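Local coordinates for protein Rab GDP dissociation inhibitor alpha (Naegleria fowleri, PDB 6C87) that probably binds prenylated, GDP-bound Rab GTPases, slows release of their nucleotide and keeps them soluble while they cycle between membranes, at residues Val96-Met101 with Glu438-Asn443; Lys307-Ile312 with Asn372-Val377; Ser328-Pro333 with Ile343-Thr348. One frame throughout, in Å; residues are numbered along the deposited sequence.

Interaction 1: Val96-Met101 with Glu438-Asn443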
loop_
_atom_site.group_PDB
_atom_site.type_symbol
_atom_site.label_atom_id
_atom_site.label_comp_id
_atom_site.label_asym_id
_atom_site.label_seq_id
_atom_site.Cartn_x
_atom_site.Cartn_y
_atom_site.Cartn_z
ATOM N N VAL A 96 -17.185 -8.289 7.303
ATOM C CA VAL A 96 -16.613 -9.509 7.863
ATOM C C VAL A 96 -15.115 -9.335 8.096
ATOM O O VAL A 96 -14.564 -9.811 9.099
ATOM C CB VAL A 96 -16.915 -10.707 6.942
ATOM C CG1 VAL A 96 -16.066 -11.907 7.321
ATOM C CG2 VAL A 96 -18.396 -11.060 7.002
ATOM N N LYS A 97 -14.426 -8.660 7.169
ATOM C CA LYS A 97 -12.991 -8.450 7.337
ATOM C C LYS A 97 -12.693 -7.469 8.465
ATOM O O LYS A 97 -11.754 -7.677 9.242
ATOM C CB LYS A 97 -12.365 -7.982 6.021
ATOM C CG LYS A 97 -12.233 -9.105 4.997
ATOM C CD LYS A 97 -11.574 -8.660 3.703
ATOM C CE LYS A 97 -11.461 -9.832 2.740
ATOM N NZ LYS A 97 -10.624 -9.517 1.554
ATOM N N ILE A 98 -13.498 -6.410 8.595
ATOM C CA ILE A 98 -13.294 -5.464 9.687
ATOM C C ILE A 98 -13.561 -6.133 11.030
ATOM O O ILE A 98 -12.809 -5.943 11.993
ATOM C CB ILE A 98 -14.188 -4.230 9.501
ATOM C CG1 ILE A 98 -13.926 -3.566 8.153
ATOM C CG2 ILE A 98 -13.916 -3.225 10.601
ATOM C CD1 ILE A 98 -14.890 -2.418 7.859
ATOM N N LEU A 99 -14.640 -6.920 11.113
ATOM C CA LEU A 99 -14.951 -7.656 12.335
ATOM C C LEU A 99 -13.819 -8.599 12.718
ATOM O O LEU A 99 -13.510 -8.759 13.905
ATOM C CB LEU A 99 -16.245 -8.442 12.140
ATOM C CG LEU A 99 -17.520 -7.611 12.042
ATOM C CD1 LEU A 99 -18.737 -8.508 11.815
ATOM C CD2 LEU A 99 -17.668 -6.766 13.307
ATOM N N ARG A 100 -13.186 -9.231 11.726
ATOM C CA ARG A 100 -12.052 -10.100 12.012
ATOM C C ARG A 100 -10.878 -9.315 12.581
ATOM O O ARG A 100 -10.168 -9.809 13.464
ATOM C CB ARG A 100 -11.627 -10.862 10.759
ATOM C CG ARG A 100 -12.465 -12.099 10.463
ATOM C CD ARG A 100 -12.184 -12.662 9.072
ATOM N NE ARG A 100 -13.228 -13.593 8.663
ATOM C CZ ARG A 100 -13.393 -14.050 7.423
ATOM N NH1 ARG A 100 -12.583 -13.649 6.450
ATOM N NH2 ARG A 100 -14.382 -14.901 7.155
ATOM N N MET A 101 -10.666 -8.090 12.098
ATOM C CA MET A 101 -9.559 -7.276 12.585
ATOM C C MET A 101 -9.688 -6.975 14.074
ATOM O O MET A 101 -8.682 -6.915 14.792
ATOM C CB MET A 101 -9.492 -5.978 11.794
ATOM C CG MET A 101 -8.966 -6.115 10.394
ATOM S SD MET A 101 -9.107 -4.510 9.600
ATOM C CE MET A 101 -7.586 -3.757 10.176
ATOM N N GLU A 438 -5.075 8.501 7.909
ATOM C CA GLU A 438 -4.313 7.552 7.119
ATOM C C GLU A 438 -5.275 6.662 6.345
ATOM O O GLU A 438 -6.420 6.447 6.757
ATOM C CB GLU A 438 -3.401 6.694 8.010
ATOM N N LYS A 439 -4.814 6.168 5.202
ATOM C CA LYS A 439 -5.619 5.221 4.448
ATOM C C LYS A 439 -5.814 3.955 5.274
ATOM O O LYS A 439 -4.902 3.509 5.977
ATOM C CB LYS A 439 -4.952 4.895 3.107
ATOM C CG LYS A 439 -5.908 4.301 2.079
ATOM C CD LYS A 439 -5.211 3.908 0.790
ATOM C CE LYS A 439 -6.189 3.210 -0.149
ATOM N NZ LYS A 439 -5.552 2.728 -1.410
ATOM N N PHE A 440 -7.021 3.396 5.214
ATOM C CA PHE A 440 -7.362 2.250 6.047
ATOM C C PHE A 440 -6.424 1.092 5.747
ATOM O O PHE A 440 -6.345 0.627 4.607
ATOM C CB PHE A 440 -8.817 1.841 5.803
ATOM C CG PHE A 440 -9.371 0.895 6.837
ATOM C CD1 PHE A 440 -9.368 -0.477 6.613
ATOM C CD2 PHE A 440 -9.902 1.373 8.022
ATOM C CE1 PHE A 440 -9.881 -1.360 7.560
ATOM C CE2 PHE A 440 -10.416 0.499 8.976
ATOM C CZ PHE A 440 -10.405 -0.870 8.744
ATOM N N ASP A 441 -5.713 0.630 6.772
ATOM C CA ASP A 441 -4.776 -0.480 6.638
ATOM C C ASP A 441 -5.529 -1.775 6.929
ATOM O O ASP A 441 -5.838 -2.071 8.088
ATOM C CB ASP A 441 -3.588 -0.298 7.584
ATOM C CG ASP A 441 -2.513 -1.369 7.406
ATOM O OD1 ASP A 441 -2.614 -2.191 6.466
ATOM O OD2 ASP A 441 -1.548 -1.376 8.199
ATOM N N TRP A 442 -5.815 -2.548 5.881
ATOM C CA TRP A 442 -6.529 -3.807 6.048
ATOM C C TRP A 442 -5.652 -4.900 6.628
ATOM O O TRP A 442 -6.134 -6.020 6.828
ATOM C CB TRP A 442 -7.103 -4.287 4.713
ATOM C CG TRP A 442 -8.224 -3.451 4.208
ATOM C CD1 TRP A 442 -8.139 -2.412 3.327
ATOM C CD2 TRP A 442 -9.604 -3.557 4.575
ATOM N NE1 TRP A 442 -9.386 -1.874 3.109
ATOM C CE2 TRP A 442 -10.303 -2.554 3.867
ATOM C CE3 TRP A 442 -10.318 -4.400 5.433
ATOM C CZ2 TRP A 442 -11.681 -2.377 3.986
ATOM C CZ3 TRP A 442 -11.689 -4.222 5.550
ATOM C CH2 TRP A 442 -12.356 -3.218 4.829
ATOM N N ASN A 443 -4.393 -4.601 6.925
ATOM C CA ASN A 443 -3.489 -5.564 7.532
ATOM C C ASN A 443 -3.083 -5.163 8.937
ATOM O O ASN A 443 -2.241 -5.835 9.535
ATOM C CB ASN A 443 -2.250 -5.763 6.659
ATOM C CG ASN A 443 -2.567 -6.473 5.366
ATOM O OD1 ASN A 443 -2.677 -5.847 4.313
ATOM N ND2 ASN A 443 -2.734 -7.788 5.440
#
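Ile98, on the helix 94-102, has its CA 7.9 Å from that of Trp442, in the irregular chain that follows the helix 422-436. This loop packs its aromatic residues on helix 94-102, with Met-aromatic contacts from Met101 to both rings. CZ3 of Trp442 is 3.5 Å from Ile98 CG1 and 3.8 Å from Lys97 CB, both oblique to the ring. Beyond CB the extended chain of Lys97 heads away from the loop. One turn on from Ile98, Met101 reaches tip to tip with Phe440, its SD 3.8 Å from Phe440 CE1. That sulfur also lies 5.4 Å from the centroid of the six-membered ring of Trp442, and it stands oblique to both rings. The chi3 of Met101, 84°, swings CE toward the backbone of Asp441 and Trp442. Within the loop, Phe440 CD1 stands over the centre of the indole. Val429 of helix 422-436 touches Ile98, Phe440 and Trp442, joining the two elements to a third, while Arg100 NH2 bonds to Asn227 O of a second subunit. The loop then closes an Asx turn: Asn443 N donates to Asp441 OD1 over 3.0 Å, from above the carboxylate plane.

Interaction 2: Lys307-Ile312 with Asn372-Val377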
loop_
_atom_site.group_PDB
_atom_site.type_symbol
_atom_site.label_atom_id
_atom_site.label_comp_id
_atom_site.label_asym_id
_atom_site.label_seq_id
_atom_site.Cartn_x
_atom_site.Cartn_y
_atom_site.Cartn_z
ATOM N N LYS A 307 -36.082 9.522 4.486
ATOM C CA LYS A 307 -36.761 8.596 5.375
ATOM C C LYS A 307 -36.586 7.180 4.850
ATOM O O LYS A 307 -36.386 6.956 3.653
ATOM C CB LYS A 307 -38.265 8.881 5.489
ATOM C CG LYS A 307 -38.656 10.121 6.239
ATOM C CD LYS A 307 -40.169 10.281 6.180
ATOM C CE LYS A 307 -40.659 11.374 7.096
ATOM N NZ LYS A 307 -42.016 11.024 7.594
ATOM N N VAL A 308 -36.682 6.215 5.759
ATOM C CA VAL A 308 -36.686 4.804 5.397
ATOM C C VAL A 308 -37.833 4.137 6.142
ATOM O O VAL A 308 -37.914 4.230 7.373
ATOM C CB VAL A 308 -35.345 4.120 5.729
ATOM C CG1 VAL A 308 -35.459 2.583 5.619
ATOM C CG2 VAL A 308 -34.244 4.659 4.838
ATOM N N ILE A 309 -38.712 3.464 5.402
ATOM C CA ILE A 309 -39.761 2.656 6.011
ATOM C C ILE A 309 -39.257 1.229 6.122
ATOM O O ILE A 309 -38.650 0.692 5.185
ATOM C CB ILE A 309 -41.071 2.711 5.206
ATOM C CG1 ILE A 309 -42.110 1.764 5.824
ATOM C CG2 ILE A 309 -40.845 2.333 3.754
ATOM C CD1 ILE A 309 -43.529 1.953 5.287
ATOM N N ARG A 310 -39.463 0.633 7.287
ATOM C CA ARG A 310 -39.264 -0.793 7.484
ATOM C C ARG A 310 -40.565 -1.356 8.029
ATOM O O ARG A 310 -41.107 -0.829 9.007
ATOM C CB ARG A 310 -38.088 -1.070 8.418
ATOM C CG ARG A 310 -36.751 -0.727 7.781
ATOM C CD ARG A 310 -35.620 -0.919 8.743
ATOM N NE ARG A 310 -34.350 -0.565 8.131
ATOM C CZ ARG A 310 -33.787 0.636 8.211
ATOM N NH1 ARG A 310 -34.389 1.603 8.889
ATOM N NH2 ARG A 310 -32.623 0.860 7.608
ATOM N N VAL A 311 -41.108 -2.356 7.339
ATOM C CA VAL A 311 -42.317 -3.049 7.772
ATOM C C VAL A 311 -41.918 -4.439 8.232
ATOM O O VAL A 311 -41.495 -5.280 7.426
ATOM C CB VAL A 311 -43.377 -3.115 6.666
ATOM C CG1 VAL A 311 -44.611 -3.803 7.202
ATOM C CG2 VAL A 311 -43.722 -1.716 6.188
ATOM N N ILE A 312 -42.116 -4.693 9.515
ATOM C CA ILE A 312 -41.655 -5.909 10.166
ATOM C C ILE A 312 -42.846 -6.852 10.258
ATOM O O ILE A 312 -43.894 -6.490 10.812
ATOM C CB ILE A 312 -41.035 -5.586 11.537
ATOM C CG1 ILE A 312 -39.906 -4.564 11.337
ATOM C CG2 ILE A 312 -40.507 -6.827 12.221
ATOM C CD1 ILE A 312 -39.422 -3.889 12.606
ATOM N N ASN A 372 -47.452 8.227 1.286
ATOM C CA ASN A 372 -48.031 6.997 1.818
ATOM C C ASN A 372 -46.946 5.925 1.790
ATOM O O ASN A 372 -46.904 5.086 0.877
ATOM C CB ASN A 372 -49.268 6.570 1.031
ATOM C CG ASN A 372 -50.057 5.484 1.734
ATOM O OD1 ASN A 372 -49.625 4.943 2.753
ATOM N ND2 ASN A 372 -51.222 5.155 1.187
ATOM N N PRO A 373 -46.051 5.919 2.782
ATOM C CA PRO A 373 -44.930 4.962 2.749
ATOM C C PRO A 373 -45.366 3.509 2.756
ATOM O O PRO A 373 -44.760 2.685 2.060
ATOM C CB PRO A 373 -44.132 5.320 4.011
ATOM C CG PRO A 373 -44.569 6.714 4.365
ATOM C CD PRO A 373 -45.998 6.807 3.954
ATOM N N GLU A 374 -46.413 3.175 3.515
ATOM C CA GLU A 374 -46.866 1.788 3.591
ATOM C C GLU A 374 -47.276 1.257 2.225
ATOM O O GLU A 374 -47.016 0.094 1.894
ATOM C CB GLU A 374 -48.037 1.688 4.563
ATOM C CG GLU A 374 -47.658 1.327 5.968
ATOM C CD GLU A 374 -48.866 1.107 6.850
ATOM O OE1 GLU A 374 -49.451 -0.000 6.807
ATOM O OE2 GLU A 374 -49.221 2.047 7.598
ATOM N N ASN A 375 -47.922 2.092 1.418
ATOM C CA ASN A 375 -48.376 1.646 0.110
ATOM C C ASN A 375 -47.213 1.411 -0.843
ATOM O O ASN A 375 -47.351 0.639 -1.800
ATOM C CB ASN A 375 -49.375 2.653 -0.465
ATOM C CG ASN A 375 -49.934 2.222 -1.797
ATOM O OD1 ASN A 375 -49.563 2.755 -2.843
ATOM N ND2 ASN A 375 -50.838 1.246 -1.769
ATOM N N GLU A 376 -46.074 2.072 -0.614
ATOM C CA GLU A 376 -44.925 1.866 -1.490
ATOM C C GLU A 376 -44.410 0.430 -1.418
ATOM O O GLU A 376 -43.876 -0.076 -2.408
ATOM C CB GLU A 376 -43.809 2.860 -1.160
ATOM C CG GLU A 376 -44.147 4.313 -1.461
ATOM C CD GLU A 376 -43.057 5.292 -1.007
ATOM O OE1 GLU A 376 -41.862 5.055 -1.293
ATOM O OE2 GLU A 376 -43.400 6.301 -0.348
ATOM N N VAL A 377 -44.558 -0.242 -0.270
ATOM C CA VAL A 377 -44.104 -1.624 -0.120
ATOM C C VAL A 377 -45.244 -2.625 -0.269
ATOM O O VAL A 377 -45.053 -3.814 0.005
ATOM C CB VAL A 377 -43.375 -1.850 1.222
ATOM C CG1 VAL A 377 -42.141 -0.963 1.332
ATOM C CG2 VAL A 377 -44.317 -1.633 2.399
#
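Next to the contact of Ile309 with Pro373, the carboxylate of Glu376 is held from several directions: OE1 receives the backbone N of Glu369 and a salt bridge from Arg339 NH1, and OE2 is hydrogen-bonded to Ser370 OG. The bonds to Glu369 and Ser370 tie the short, weakly bonded helix 373-376 back to the chain just before it, and Arg339 adds a second link, to an earlier part of the chain. The apolar side of this helix comes down on the strand 302-315. The closest alpha carbons are those of Ile309 and Pro373, 6.5 Å apart. Ile309 carries most of the contact. Its CG1 is anti to the backbone N (chi1 176°) and the chain runs on extended (chi2 168°), which sends CD1 out against the start of the helix. There CD1 lies 3.7 Å from Pro373 CB and 3.6 Å from Glu374 N, so one methyl covers both the proline ring and the peptide after it. The CG of Glu374 adds a looser touch at 4.2 Å from the same CD1, while its carboxylate has a long, weak ion pair with Lys390. Farther along, Val377 faces two strand residues at once: its CG2 is 3.8 Å from Val311 CG2, the two side chains crossing at a slant, and its CG1 is 4.3 Å from Ile309 CG2. Val377 also touches Thr366 of the neighbouring strand 360-367 and takes the N-cap position of the helix 378-384. Arg310 points its CB to the other face. Such alternation, with Ile309 and Val311, two residues apart on an inner strand, set against the short helix, belongs to an alpha-on-beta layer: 302-315 runs antiparallel to both 360-367 and 389-400, and the helix lies across one face of that sheet.

Interaction 3: Ser328-Pro333 with Ile343-Thr348; sequences SQIIFP and IYCCVT
Ile330 and Cys345 form the middle pair of an antiparallel ladder, with Ser328-Val347 and Phe332-Ile343 as the hydrogen-bonded pairs before and after it. The strand directions differ by 168° and the axes come within 4.8 Å. Each of the three pairs exchanges two backbone bonds; in the middle one, Ile330 N reaches Cys345 O over 2.8 Å and Cys345 N reaches Ile330 O over 3.0 Å. The side chains of these pairs share the more closely packed face. Phe332 and Ile343 meet CB to CB at 3.7 Å, and chi1 of Phe332, -66°, sets its CG beside its own backbone N. The ring then leans along the partner strand: Ile343 O lies at its edge, near the ring plane, and CE1 approaches Cys345 CB at 4.0 Å. Ile330 continues the row, its CD1 4.0 Å from Val347 CG2. Val380 of helix 378-384 touches both Phe332 and Ile343, and the ring of Tyr120 meets that of Phe332.

The other face, with Gln329, Ile331, Tyr344 and Cys346, is buried too, but its side chains touch across the strands more sparsely. Ile331 CD1 comes to 3.8 Å from Tyr344 CD2, oblique to the phenol ring. Gln329 OE1 finds its stronger partner beyond the two strands, hydrogen-bonded to Thr419 OG1. The side chain of Tyr344 touches Thr202 and Thr419. The chemistry therefore divides the work: six bonds serve the inward-facing backbone groups, while Gln329 and Ile331 bond to strand 111-121 and Tyr344 to strand 360-367; one face is a largely apolar seam, covered at its Phe332-Ile343 end by helix 378-384, and on the other the buried amide oxygen of Gln329 is satisfied by a hydroxyl, linking the sheet to a distant loop.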
loop_
_atom_site.group_PDB
_atom_site.type_symbol
_atom_site.label_atom_id
_atom_site.label_comp_id
_atom_site.label_asym_id
_atom_site.label_seq_id
_atom_site.Cartn_x
_atom_site.Cartn_y
_atom_site.Cartn_z
ATOM N N SER A 328 -33.774 -15.923 4.023
ATOM C CA SER A 328 -33.660 -15.567 2.618
ATOM C C SER A 328 -33.376 -14.082 2.443
ATOM O O SER A 328 -33.873 -13.242 3.196
ATOM C CB SER A 328 -34.930 -15.946 1.850
ATOM O OG SER A 328 -34.707 -15.870 0.458
ATOM N N GLN A 329 -32.584 -13.784 1.416
ATOM C CA GLN A 329 -32.426 -12.443 0.869
ATOM C C GLN A 329 -33.327 -12.313 -0.357
ATOM O O GLN A 329 -33.318 -13.191 -1.229
ATOM C CB GLN A 329 -30.966 -12.193 0.482
ATOM C CG GLN A 329 -30.695 -10.838 -0.154
ATOM C CD GLN A 329 -30.608 -9.717 0.867
ATOM O OE1 GLN A 329 -31.609 -9.330 1.469
ATOM N NE2 GLN A 329 -29.406 -9.170 1.044
ATOM N N ILE A 330 -34.095 -11.221 -0.430
ATOM C CA ILE A 330 -35.005 -10.959 -1.546
ATOM C C ILE A 330 -34.827 -9.517 -2.000
ATOM O O ILE A 330 -35.088 -8.589 -1.227
ATOM C CB ILE A 330 -36.473 -11.207 -1.162
ATOM C CG1 ILE A 330 -36.612 -12.497 -0.344
ATOM C CG2 ILE A 330 -37.335 -11.273 -2.422
ATOM C CD1 ILE A 330 -38.000 -12.755 0.147
ATOM N N ILE A 331 -34.421 -9.328 -3.259
ATOM C CA ILE A 331 -34.176 -8.006 -3.842
ATOM C C ILE A 331 -35.309 -7.630 -4.790
ATOM O O ILE A 331 -35.750 -8.451 -5.604
ATOM C CB ILE A 331 -32.819 -7.965 -4.565
ATOM C CG1 ILE A 331 -31.713 -8.446 -3.627
ATOM C CG2 ILE A 331 -32.521 -6.562 -5.074
ATOM C CD1 ILE A 331 -31.634 -7.637 -2.357
ATOM N N PHE A 332 -35.788 -6.389 -4.680
ATOM C CA PHE A 332 -36.809 -5.829 -5.566
ATOM C C PHE A 332 -36.207 -4.645 -6.315
ATOM O O PHE A 332 -36.251 -3.507 -5.824
ATOM C CB PHE A 332 -38.046 -5.412 -4.771
ATOM C CG PHE A 332 -38.769 -6.563 -4.139
ATOM C CD1 PHE A 332 -38.292 -7.138 -2.972
ATOM C CD2 PHE A 332 -39.923 -7.077 -4.708
ATOM C CE1 PHE A 332 -38.947 -8.211 -2.384
ATOM C CE2 PHE A 332 -40.583 -8.149 -4.120
ATOM C CZ PHE A 332 -40.091 -8.716 -2.954
ATOM N N PRO A 333 -35.630 -4.863 -7.499
ATOM C CA PRO A 333 -34.977 -3.756 -8.221
ATOM C C PRO A 333 -35.954 -2.643 -8.594
ATOM O O PRO A 333 -37.108 -2.891 -8.949
ATOM C CB PRO A 333 -34.391 -4.439 -9.463
ATOM C CG PRO A 333 -34.305 -5.903 -9.094
ATOM C CD PRO A 333 -35.471 -6.152 -8.193
ATOM N N ILE A 343 -36.470 -2.015 -3.244
ATOM C CA ILE A 343 -37.074 -2.494 -2.012
ATOM C C ILE A 343 -36.332 -3.755 -1.619
ATOM O O ILE A 343 -36.003 -4.587 -2.474
ATOM C CB ILE A 343 -38.577 -2.792 -2.147
ATOM C CG1 ILE A 343 -39.307 -1.633 -2.820
ATOM C CG2 ILE A 343 -39.163 -3.066 -0.765
ATOM C CD1 ILE A 343 -40.770 -1.935 -3.115
ATOM N N TYR A 344 -36.076 -3.900 -0.327
ATOM C CA TYR A 344 -35.321 -5.018 0.208
ATOM C C TYR A 344 -36.207 -5.780 1.174
ATOM O O TYR A 344 -36.991 -5.178 1.917
ATOM C CB TYR A 344 -34.039 -4.534 0.906
ATOM C CG TYR A 344 -33.177 -3.677 0.009
ATOM C CD1 TYR A 344 -33.425 -2.320 -0.134
ATOM C CD2 TYR A 344 -32.132 -4.234 -0.726
ATOM C CE1 TYR A 344 -32.657 -1.540 -0.969
ATOM C CE2 TYR A 344 -31.351 -3.455 -1.567
ATOM C CZ TYR A 344 -31.623 -2.104 -1.683
ATOM O OH TYR A 344 -30.866 -1.305 -2.512
ATOM N N CYS A 345 -36.131 -7.104 1.111
ATOM C CA CYS A 345 -36.802 -7.953 2.087
ATOM C C CYS A 345 -35.848 -9.060 2.507
ATOM O O CYS A 345 -35.393 -9.846 1.669
ATOM C CB CYS A 345 -38.100 -8.548 1.532
ATOM S SG CYS A 345 -38.944 -9.589 2.753
ATOM N N CYS A 346 -35.547 -9.123 3.796
ATOM C CA CYS A 346 -34.779 -10.224 4.353
ATOM C C CYS A 346 -35.660 -11.014 5.305
ATOM O O CYS A 346 -36.486 -10.444 6.026
ATOM C CB CYS A 346 -33.527 -9.736 5.084
ATOM S SG CYS A 346 -33.873 -8.797 6.561
ATOM N N VAL A 347 -35.495 -12.331 5.279
ATOM C CA VAL A 347 -36.310 -13.241 6.064
ATOM C C VAL A 347 -35.384 -14.039 6.961
ATOM O O VAL A 347 -34.387 -14.595 6.492
ATOM C CB VAL A 347 -37.142 -14.174 5.169
ATOM C CG1 VAL A 347 -38.064 -15.031 6.028
ATOM C CG2 VAL A 347 -37.917 -13.361 4.141
ATOM N N THR A 348 -35.692 -14.065 8.250
ATOM C CA THR A 348 -35.000 -14.897 9.218
ATOM C C THR A 348 -36.052 -15.618 10.041
ATOM O O THR A 348 -37.239 -15.297 9.967
ATOM C CB THR A 348 -34.067 -14.071 10.113
ATOM O OG1 THR A 348 -34.824 -13.041 10.755
ATOM C CG2 THR A 348 -32.964 -13.437 9.283
#

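In the fold
Along the chain the contacts are nested: interaction 3 lies inside the loop closed by interaction 2, and both lie inside the long loop closed by interaction 1. Interaction 3 is a strand pair of the mixed sheet, and interaction 2 sets a short helix on strand 302-315 of the same sheet; their centres are 14 Å apart, and they meet where Ile343 CD1 lies 3.7 Å from Glu376 O. The strand 360-367 bridges them, pairing with 302-315 on one side and 343-349 on the other. Interaction 1 sits on the opposite side of the chain's centre, 34 Å from interaction 2 and 28 Å from interaction 3 between centres, and brings 438-443 against helix 94-102, 337 residues earlier.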